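Local coordinates for protein taurocyamine kinase (Schistosoma mansoni, PDB 4WOD) that catalyses the reversible transfer of phosphate between ATP and taurocyamine, a magnesium-dependent phosphagen kinase reaction carried out by a chain of two fused kinase repeats, at residues H154-E159 and I247-K252; K576-W581 and Y603-E608. The protein carries 4 engineered substitutions. One frame throughout, in Å; residues are numbered along the deposited sequence.

Contact 1 of 2, residues H154-E159 and I247-K252; sequences HNLSGE and IQELSK
L156 reaches across to helix 236-251 with one methyl, CD2, and nearly everything in this small contact turns on that carbon. CD2 comes to 3.9 Å from L250 CD2; the two side chains cross at about a right angle, and a branch end of one meets a branch end of the other. The backing is close on both sides of this meeting: L156 CG stands 4.0 Å from L250 CD2, and L250 CG is likewise 4.0 Å from L156 CD2. The same methyl also lies against E249, 3.8 Å from E249 CB and 3.5 Å from E249 OE1. It therefore touches both the base and the head of the glutamate.

E249 can offer both because of its shape. Its CG lies anti to the carbonyl carbon, beside the backbone N (chi1 -65°), and the chain then runs extended (chi2 -162°), carrying the carboxylate along the loop side of the leucine. OE1 ends 4.0 Å from S157 N, too far for a hydrogen bond, although a weak electrostatic attraction to that N-H is plausible. L156 has the same first torsion, chi1 -65°; its CB does not point straight at the helix, and it is the branch end that closes the distance. The contact is thus apolar at the leucines, with a charged group at its outer margin.

In the first catalytic domain, this joins the loop between helix 139-154 and edge strand 162-166 to the end of helix 236-251. L250 also packs on A152 and L153 of helix 139-154, while I247 touches L124 and R126 of strand 117-126.

Contact 2 of 2, residues K576-W581 and Y603-E608; sequences KTFLVW and YKRLIE
R605 binds T577 O where helix 599-614 lies against the antiparallel sheet of the second phosphagen kinase catalytic domain, beside the hairpin of strands 569-573 and 578-582.

Followed outward, R605 leaves the helix with CB directed at the strand and CG anti to the backbone N (chi1 -175°). The chain stays extended through chi2 and then bends at chi3 (51°). CD, at the bend, passes 4.2 Å from F578 CB and 3.8 Å from T577 OG1. Next comes NE, which donates to T577 O at 3.0 Å. The bond is far from straight: the N-H...O angle is 140°, and the donor stands above the carbonyl plane. CZ then lies 3.7 Å from T577 CB, which rests over one face of the guanidinium, offset toward its rim. The terminal nitrogens turn to other partners, NH1 to E522 in a salt bridge and NH2 to Q594 in a hydrogen bond. With NE, NH1 and NH2 all engaged, the buried guanidinium is fixed in rotation, and E522 probably helps to balance its charge.

T577 is itself steadied by N573, whose OD1 accepts from the backbone N of both T577 and F578. F578 and L606 supply the apolar part, the F578 ring also meeting H523 edge-to-face. L606 starts away from the strand, but its end swings back to touch I590 and S592 of strand 588-595. It lies close to V485, predicted to bind ATP, so this helix probably backs the nucleotide site. L606 CD1 comes obliquely to the phenylalanine ring, 4.5 Å from F578 CE1.

Overall arrangement
Contacts 1 and 2 lie in different catalytic domains of the duplicated chain, on opposite sides of its centre, with nearest atoms about 55 Å apart. They use corresponding helices of the two repeats, 236-251 and 599-614, but hold them to different things: a loop leading into an edge strand in contact 1, the entry to an inner strand in contact 2. Contact 1 is only partly buried and rests on leucine methyls with a carboxylate at the margin. Contact 2 is buried and mixes an aromatic-aliphatic touch with a side-chain-to-backbone hydrogen bond from an arginine whose charge is probably balanced by a nearby carboxylate.

Contact 1 of 2, residues H154-E159 and I247-K252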
ATOM      1  N   HIS A 154      19.217  -4.469  40.495  1.00 26.87           N
ATOM      2  CA  HIS A 154      19.113  -5.112  41.800  1.00 33.28           C
ATOM      3  C   HIS A 154      18.527  -4.157  42.826  1.00 34.12           C
ATOM      4  O   HIS A 154      18.065  -4.580  43.885  1.00 37.80           O
ATOM      5  CB  HIS A 154      20.479  -5.616  42.269  1.00 38.61           C
ATOM      6  CG  HIS A 154      20.398  -6.692  43.307  1.00 47.77           C
ATOM      7  ND1 HIS A 154      19.399  -6.741  44.254  1.00 51.93           N
ATOM      8  CD2 HIS A 154      21.181  -7.775  43.531  1.00 54.87           C
ATOM      9  CE1 HIS A 154      19.575  -7.799  45.025  1.00 54.20           C
ATOM     10  NE2 HIS A 154      20.650  -8.445  44.607  1.00 57.47           N
ATOM     11  N   ASN A 155      18.539  -2.868  42.502  1.00 33.73           N
ATOM     12  CA  ASN A 155      18.089  -1.843  43.430  1.00 30.65           C
ATOM     13  C   ASN A 155      16.661  -1.350  43.171  1.00 30.76           C
ATOM     14  O   ASN A 155      16.197  -0.416  43.821  1.00 34.38           O
ATOM     15  CB  ASN A 155      19.075  -0.671  43.415  1.00 35.12           C
ATOM     16  CG  ASN A 155      20.424  -1.037  44.035  1.00 39.44           C
ATOM     17  OD1 ASN A 155      20.500  -1.897  44.918  1.00 44.86           O
ATOM     18  ND2 ASN A 155      21.494  -0.391  43.572  1.00 37.27           N
ATOM     19  N   LEU A 156      15.958  -1.975  42.233  1.00 29.91           N
ATOM     20  CA  LEU A 156      14.537  -1.672  42.041  1.00 32.80           C
ATOM     21  C   LEU A 156      13.740  -2.309  43.176  1.00 33.11           C
ATOM     22  O   LEU A 156      14.026  -3.442  43.579  1.00 33.68           O
ATOM     23  CB  LEU A 156      14.027  -2.192  40.691  1.00 26.62           C
ATOM     24  CG  LEU A 156      14.567  -1.600  39.394  1.00 29.24           C
ATOM     25  CD1 LEU A 156      14.219  -2.539  38.259  1.00 28.22           C
ATOM     26  CD2 LEU A 156      14.001  -0.220  39.120  1.00 30.08           C
ATOM     27  N   SER A 157      12.731  -1.603  43.674  1.00 33.73           N
ATOM     28  CA  SER A 157      11.976  -2.099  44.829  1.00 39.20           C
ATOM     29  C   SER A 157      10.775  -2.955  44.448  1.00 36.32           C
ATOM     30  O   SER A 157      10.597  -3.314  43.289  1.00 34.44           O
ATOM     31  CB  SER A 157      11.500  -0.934  45.717  1.00 43.22           C
ATOM     32  OG  SER A 157      12.574  -0.342  46.436  1.00 50.03           O
ATOM     33  N   GLY A 158       9.970  -3.258  45.465  1.00 35.37           N
ATOM     34  CA  GLY A 158       8.769  -4.074  45.394  1.00 30.64           C
ATOM     35  C   GLY A 158       8.392  -4.803  44.122  1.00 29.89           C
ATOM     36  O   GLY A 158       8.869  -5.902  43.871  1.00 32.21           O
ATOM     37  N   GLU A 159       7.522  -4.184  43.330  1.00 30.34           N
ATOM     38  CA  GLU A 159       6.971  -4.788  42.109  1.00 32.14           C
ATOM     39  C   GLU A 159       8.034  -5.369  41.183  1.00 30.03           C
ATOM     40  O   GLU A 159       7.823  -6.393  40.530  1.00 30.84           O
ATOM     41  CB  GLU A 159       6.153  -3.750  41.338  1.00 30.76           C
ATOM     42  CG  GLU A 159       5.504  -4.289  40.073  1.00 31.53           C
ATOM     43  CD  GLU A 159       4.641  -3.259  39.390  1.00 38.87           C
ATOM     44  OE1 GLU A 159       4.864  -2.054  39.631  1.00 34.41           O
ATOM     45  OE2 GLU A 159       3.736  -3.654  38.621  1.00 41.60           O
ATOM     46  N   ILE A 247      11.748   2.864  34.571  1.00 19.40           N
ATOM     47  CA  ILE A 247      12.828   3.570  33.879  1.00 19.37           C
ATOM     48  C   ILE A 247      13.161   4.872  34.624  1.00 22.38           C
ATOM     49  O   ILE A 247      14.315   5.295  34.686  1.00 20.46           O
ATOM     50  CB  ILE A 247      12.479   3.837  32.392  1.00 20.16           C
ATOM     51  CG1 ILE A 247      13.755   4.147  31.589  1.00 20.04           C
ATOM     52  CG2 ILE A 247      11.438   4.926  32.241  1.00 20.89           C
ATOM     53  CD1 ILE A 247      14.800   3.010  31.650  1.00 19.41           C
ATOM     54  N   GLN A 248      12.149   5.490  35.221  1.00 18.69           N
ATOM     55  CA  GLN A 248      12.384   6.650  36.058  1.00 20.32           C
ATOM     56  C   GLN A 248      13.254   6.270  37.258  1.00 20.85           C
ATOM     57  O   GLN A 248      14.214   6.975  37.585  1.00 22.20           O
ATOM     58  CB  GLN A 248      11.036   7.263  36.482  1.00 24.99           C
ATOM     59  CG  GLN A 248      10.249   7.804  35.276  1.00 27.44           C
ATOM     60  CD  GLN A 248       8.920   8.456  35.649  1.00 33.51           C
ATOM     61  OE1 GLN A 248       8.389   8.248  36.742  1.00 36.96           O
ATOM     62  NE2 GLN A 248       8.397   9.275  34.748  1.00 30.59           N
ATOM     63  N   GLU A 249      12.961   5.135  37.881  1.00 20.45           N
ATOM     64  CA  GLU A 249      13.789   4.655  38.988  1.00 21.57           C
ATOM     65  C   GLU A 249      15.226   4.363  38.512  1.00 24.26           C
ATOM     66  O   GLU A 249      16.188   4.797  39.142  1.00 18.45           O
ATOM     67  CB  GLU A 249      13.164   3.415  39.639  1.00 24.69           C
ATOM     68  CG  GLU A 249      11.808   3.703  40.314  1.00 26.27           C
ATOM     69  CD  GLU A 249      11.370   2.638  41.327  1.00 43.97           C
ATOM     70  OE1 GLU A 249      11.877   1.495  41.283  1.00 39.34           O
ATOM     71  OE2 GLU A 249      10.508   2.951  42.182  1.00 51.65           O
ATOM     72  N   LEU A 250      15.361   3.664  37.389  1.00 19.90           N
ATOM     73  CA  LEU A 250      16.683   3.303  36.870  1.00 17.90           C
ATOM     74  C   LEU A 250      17.518   4.545  36.550  1.00 19.13           C
ATOM     75  O   LEU A 250      18.731   4.552  36.766  1.00 19.92           O
ATOM     76  CB  LEU A 250      16.546   2.409  35.630  1.00 17.70           C
ATOM     77  CG  LEU A 250      16.122   0.960  35.918  1.00 23.60           C
ATOM     78  CD1 LEU A 250      15.926   0.129  34.636  1.00 19.16           C
ATOM     79  CD2 LEU A 250      17.092   0.267  36.860  1.00 17.24           C
ATOM     80  N   SER A 251      16.855   5.590  36.052  1.00 18.51           N
ATOM     81  CA  SER A 251      17.483   6.879  35.752  1.00 20.31           C
ATOM     82  C   SER A 251      18.237   7.478  36.930  1.00 20.92           C
ATOM     83  O   SER A 251      19.157   8.257  36.748  1.00 20.19           O
ATOM     84  CB  SER A 251      16.433   7.894  35.282  1.00 21.08           C
ATOM     85  OG  SER A 251      16.015   7.573  33.973  1.00 32.84           O
ATOM     86  N   LYS A 252      17.828   7.141  38.142  1.00 23.80           N
ATOM     87  CA  LYS A 252      18.520   7.675  39.308  1.00 23.44           C
ATOM     88  C   LYS A 252      19.913   7.062  39.432  1.00 26.47           C
ATOM     89  O   LYS A 252      20.792   7.655  40.061  1.00 25.30           O
ATOM     90  CB  LYS A 252      17.711   7.424  40.576  1.00 20.99           C
ATOM     91  CG  LYS A 252      16.341   8.059  40.557  1.00 25.13           C
ATOM     92  CD  LYS A 252      15.586   7.742  41.831  1.00 31.80           C
ATOM     93  CE  LYS A 252      14.121   8.125  41.707  1.00 31.66           C
ATOM     94  NZ  LYS A 252      13.328   7.648  42.864  1.00 38.66           N
TER

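Contact 2 of 2, residues K576-W581 and Y603-E608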
ATOM      1  N   LYS A 576       0.395  -7.521 -32.378  1.00 19.97           N
ATOM      2  CA  LYS A 576       0.042  -6.638 -31.263  1.00 18.75           C
ATOM      3  C   LYS A 576      -0.916  -5.522 -31.681  1.00 19.62           C
ATOM      4  O   LYS A 576      -0.839  -4.402 -31.172  1.00 22.73           O
ATOM      5  CB  LYS A 576       1.305  -6.047 -30.621  1.00 23.73           C
ATOM      6  CG  LYS A 576       2.187  -7.106 -30.007  1.00 21.67           C
ATOM      7  CD  LYS A 576       3.560  -6.578 -29.643  1.00 27.47           C
ATOM      8  CE  LYS A 576       4.584  -7.717 -29.668  1.00 25.26           C
ATOM      9  NZ  LYS A 576       5.907  -7.339 -29.100  1.00 30.22           N
ATOM     10  N   THR A 577      -1.844  -5.861 -32.572  1.00 15.73           N
ATOM     11  CA  THR A 577      -2.841  -4.930 -33.075  1.00 17.86           C
ATOM     12  C   THR A 577      -4.231  -5.285 -32.572  1.00 15.55           C
ATOM     13  O   THR A 577      -5.186  -4.551 -32.797  1.00 20.47           O
ATOM     14  CB  THR A 577      -2.871  -4.896 -34.601  1.00 20.95           C
ATOM     15  OG1 THR A 577      -3.194  -6.196 -35.102  1.00 17.15           O
ATOM     16  CG2 THR A 577      -1.525  -4.449 -35.142  1.00 17.30           C
ATOM     17  N   PHE A 578      -4.323  -6.406 -31.875  1.00 15.68           N
ATOM     18  CA  PHE A 578      -5.551  -6.803 -31.211  1.00 15.43           C
ATOM     19  C   PHE A 578      -5.161  -7.388 -29.856  1.00 16.88           C
ATOM     20  O   PHE A 578      -4.359  -8.312 -29.786  1.00 15.57           O
ATOM     21  CB  PHE A 578      -6.348  -7.821 -32.056  1.00 16.44           C
ATOM     22  CG  PHE A 578      -7.640  -8.241 -31.416  1.00 14.35           C
ATOM     23  CD1 PHE A 578      -8.742  -7.401 -31.447  1.00 17.02           C
ATOM     24  CD2 PHE A 578      -7.739  -9.460 -30.758  1.00 16.84           C
ATOM     25  CE1 PHE A 578      -9.944  -7.778 -30.837  1.00 17.11           C
ATOM     26  CE2 PHE A 578      -8.942  -9.846 -30.148  1.00 16.30           C
ATOM     27  CZ  PHE A 578     -10.030  -8.999 -30.182  1.00 15.00           C
ATOM     28  N   LEU A 579      -5.694  -6.812 -28.782  1.00 19.21           N
ATOM     29  CA  LEU A 579      -5.285  -7.197 -27.433  1.00 17.59           C
ATOM     30  C   LEU A 579      -6.505  -7.243 -26.528  1.00 16.98           C
ATOM     31  O   LEU A 579      -7.465  -6.526 -26.769  1.00 15.02           O
ATOM     32  CB  LEU A 579      -4.264  -6.210 -26.855  1.00 18.94           C
ATOM     33  CG  LEU A 579      -3.175  -5.653 -27.789  1.00 18.67           C
ATOM     34  CD1 LEU A 579      -3.683  -4.363 -28.401  1.00 19.98           C
ATOM     35  CD2 LEU A 579      -1.860  -5.439 -27.043  1.00 19.53           C
ATOM     36  N   VAL A 580      -6.450  -8.080 -25.493  1.00 13.96           N
ATOM     37  CA  VAL A 580      -7.518  -8.142 -24.500  1.00 16.41           C
ATOM     38  C   VAL A 580      -6.889  -8.190 -23.108  1.00 16.34           C
ATOM     39  O   VAL A 580      -6.031  -9.024 -22.844  1.00 13.81           O
ATOM     40  CB  VAL A 580      -8.445  -9.375 -24.681  1.00 16.56           C
ATOM     41  CG1 VAL A 580      -9.647  -9.277 -23.721  1.00 15.93           C
ATOM     42  CG2 VAL A 580      -8.940  -9.503 -26.139  1.00 14.41           C
ATOM     43  N   TRP A 581      -7.289  -7.270 -22.236  1.00 15.54           N
ATOM     44  CA  TRP A 581      -6.889  -7.351 -20.830  1.00 14.66           C
ATOM     45  C   TRP A 581      -7.982  -8.090 -20.069  1.00 15.98           C
ATOM     46  O   TRP A 581      -9.152  -7.708 -20.137  1.00 17.05           O
ATOM     47  CB  TRP A 581      -6.690  -5.958 -20.229  1.00 16.60           C
ATOM     48  CG  TRP A 581      -5.280  -5.453 -20.210  1.00 25.99           C
ATOM     49  CD1 TRP A 581      -4.513  -5.181 -19.104  1.00 24.88           C
ATOM     50  CD2 TRP A 581      -4.464  -5.140 -21.349  1.00 26.65           C
ATOM     51  NE1 TRP A 581      -3.268  -4.727 -19.491  1.00 29.21           N
ATOM     52  CE2 TRP A 581      -3.217  -4.689 -20.861  1.00 33.03           C
ATOM     53  CE3 TRP A 581      -4.666  -5.203 -22.732  1.00 31.10           C
ATOM     54  CZ2 TRP A 581      -2.177  -4.302 -21.713  1.00 31.51           C
ATOM     55  CZ3 TRP A 581      -3.634  -4.810 -23.577  1.00 33.61           C
ATOM     56  CH2 TRP A 581      -2.405  -4.372 -23.064  1.00 35.39           C
ATOM     57  N   TYR A 603     -11.146  -0.197 -36.412  1.00 17.66           N
ATOM     58  CA  TYR A 603     -12.542  -0.391 -36.011  1.00 18.58           C
ATOM     59  C   TYR A 603     -13.064  -1.743 -36.483  1.00 16.39           C
ATOM     60  O   TYR A 603     -13.668  -2.482 -35.715  1.00 17.07           O
ATOM     61  CB  TYR A 603     -13.399   0.739 -36.575  1.00 17.22           C
ATOM     62  CG  TYR A 603     -14.847   0.687 -36.174  1.00 17.66           C
ATOM     63  CD1 TYR A 603     -15.266   1.267 -34.989  1.00 15.27           C
ATOM     64  CD2 TYR A 603     -15.792   0.055 -36.975  1.00 15.73           C
ATOM     65  CE1 TYR A 603     -16.600   1.221 -34.586  1.00 16.83           C
ATOM     66  CE2 TYR A 603     -17.152   0.012 -36.588  1.00 20.87           C
ATOM     67  CZ  TYR A 603     -17.541   0.600 -35.385  1.00 21.97           C
ATOM     68  OH  TYR A 603     -18.860   0.580 -34.963  1.00 21.12           O
ATOM     69  N   LYS A 604     -12.816  -2.056 -37.751  1.00 13.79           N
ATOM     70  CA  LYS A 604     -13.227  -3.326 -38.322  1.00 18.54           C
ATOM     71  C   LYS A 604     -12.652  -4.502 -37.513  1.00 20.71           C
ATOM     72  O   LYS A 604     -13.393  -5.396 -37.119  1.00 17.66           O
ATOM     73  CB  LYS A 604     -12.788  -3.413 -39.788  1.00 21.91           C
ATOM     74  CG  LYS A 604     -13.330  -4.645 -40.535  1.00 26.00           C
ATOM     75  CD  LYS A 604     -13.150  -4.512 -42.049  1.00 34.89           C
ATOM     76  CE  LYS A 604     -13.571  -5.785 -42.779  1.00 39.32           C
ATOM     77  NZ  LYS A 604     -12.679  -6.909 -42.402  1.00 36.54           N
ATOM     78  N   ARG A 605     -11.344  -4.477 -37.248  1.00 19.31           N
ATOM     79  CA  ARG A 605     -10.688  -5.531 -36.472  1.00 18.57           C
ATOM     80  C   ARG A 605     -11.297  -5.632 -35.071  1.00 18.18           C
ATOM     81  O   ARG A 605     -11.603  -6.724 -34.601  1.00 17.63           O
ATOM     82  CB  ARG A 605      -9.174  -5.276 -36.375  1.00 18.79           C
ATOM     83  CG  ARG A 605      -8.403  -6.380 -35.692  1.00 23.28           C
ATOM     84  CD  ARG A 605      -6.895  -6.210 -35.898  1.00 24.52           C
ATOM     85  NE  ARG A 605      -6.457  -4.870 -35.541  1.00 25.42           N
ATOM     86  CZ  ARG A 605      -6.018  -3.958 -36.400  1.00 21.13           C
ATOM     87  NH1 ARG A 605      -5.910  -4.247 -37.689  1.00 26.97           N
ATOM     88  NH2 ARG A 605      -5.665  -2.759 -35.959  1.00 22.48           N
ATOM     89  N   LEU A 606     -11.482  -4.487 -34.413  1.00 18.92           N
ATOM     90  CA  LEU A 606     -12.171  -4.496 -33.124  1.00 18.45           C
ATOM     91  C   LEU A 606     -13.544  -5.177 -33.194  1.00 15.15           C
ATOM     92  O   LEU A 606     -13.809  -6.084 -32.404  1.00 16.67           O
ATOM     93  CB  LEU A 606     -12.350  -3.083 -32.573  1.00 15.29           C
ATOM     94  CG  LEU A 606     -13.052  -3.128 -31.203  1.00 15.63           C
ATOM     95  CD1 LEU A 606     -12.281  -4.034 -30.200  1.00 16.34           C
ATOM     96  CD2 LEU A 606     -13.228  -1.738 -30.631  1.00 15.10           C
ATOM     97  N   ILE A 607     -14.419  -4.750 -34.109  1.00 17.65           N
ATOM     98  CA  ILE A 607     -15.794  -5.281 -34.133  1.00 18.00           C
ATOM     99  C   ILE A 607     -15.802  -6.801 -34.354  1.00 19.32           C
ATOM    100  O   ILE A 607     -16.540  -7.555 -33.700  1.00 15.91           O
ATOM    101  CB  ILE A 607     -16.679  -4.586 -35.218  1.00 20.61           C
ATOM    102  CG1 ILE A 607     -16.723  -3.069 -35.001  1.00 20.32           C
ATOM    103  CG2 ILE A 607     -18.094  -5.177 -35.228  1.00 22.87           C
ATOM    104  CD1 ILE A 607     -17.044  -2.650 -33.588  1.00 24.98           C
ATOM    105  N   GLU A 608     -14.942  -7.254 -35.252  1.00 17.91           N
ATOM    106  CA  GLU A 608     -14.877  -8.661 -35.572  1.00 15.58           C
ATOM    107  C   GLU A 608     -14.371  -9.456 -34.372  1.00 17.02           C
ATOM    108  O   GLU A 608     -14.813 -10.579 -34.144  1.00 16.18           O
ATOM    109  CB  GLU A 608     -13.987  -8.886 -36.790  1.00 18.56           C
ATOM    110  CG  GLU A 608     -14.630  -8.396 -38.080  1.00 24.63           C
ATOM    111  CD  GLU A 608     -13.661  -8.401 -39.243  1.00 36.92           C
ATOM    112  OE1 GLU A 608     -12.477  -8.768 -39.034  1.00 32.47           O
ATOM    113  OE2 GLU A 608     -14.087  -8.021 -40.356  1.00 38.69           O
TER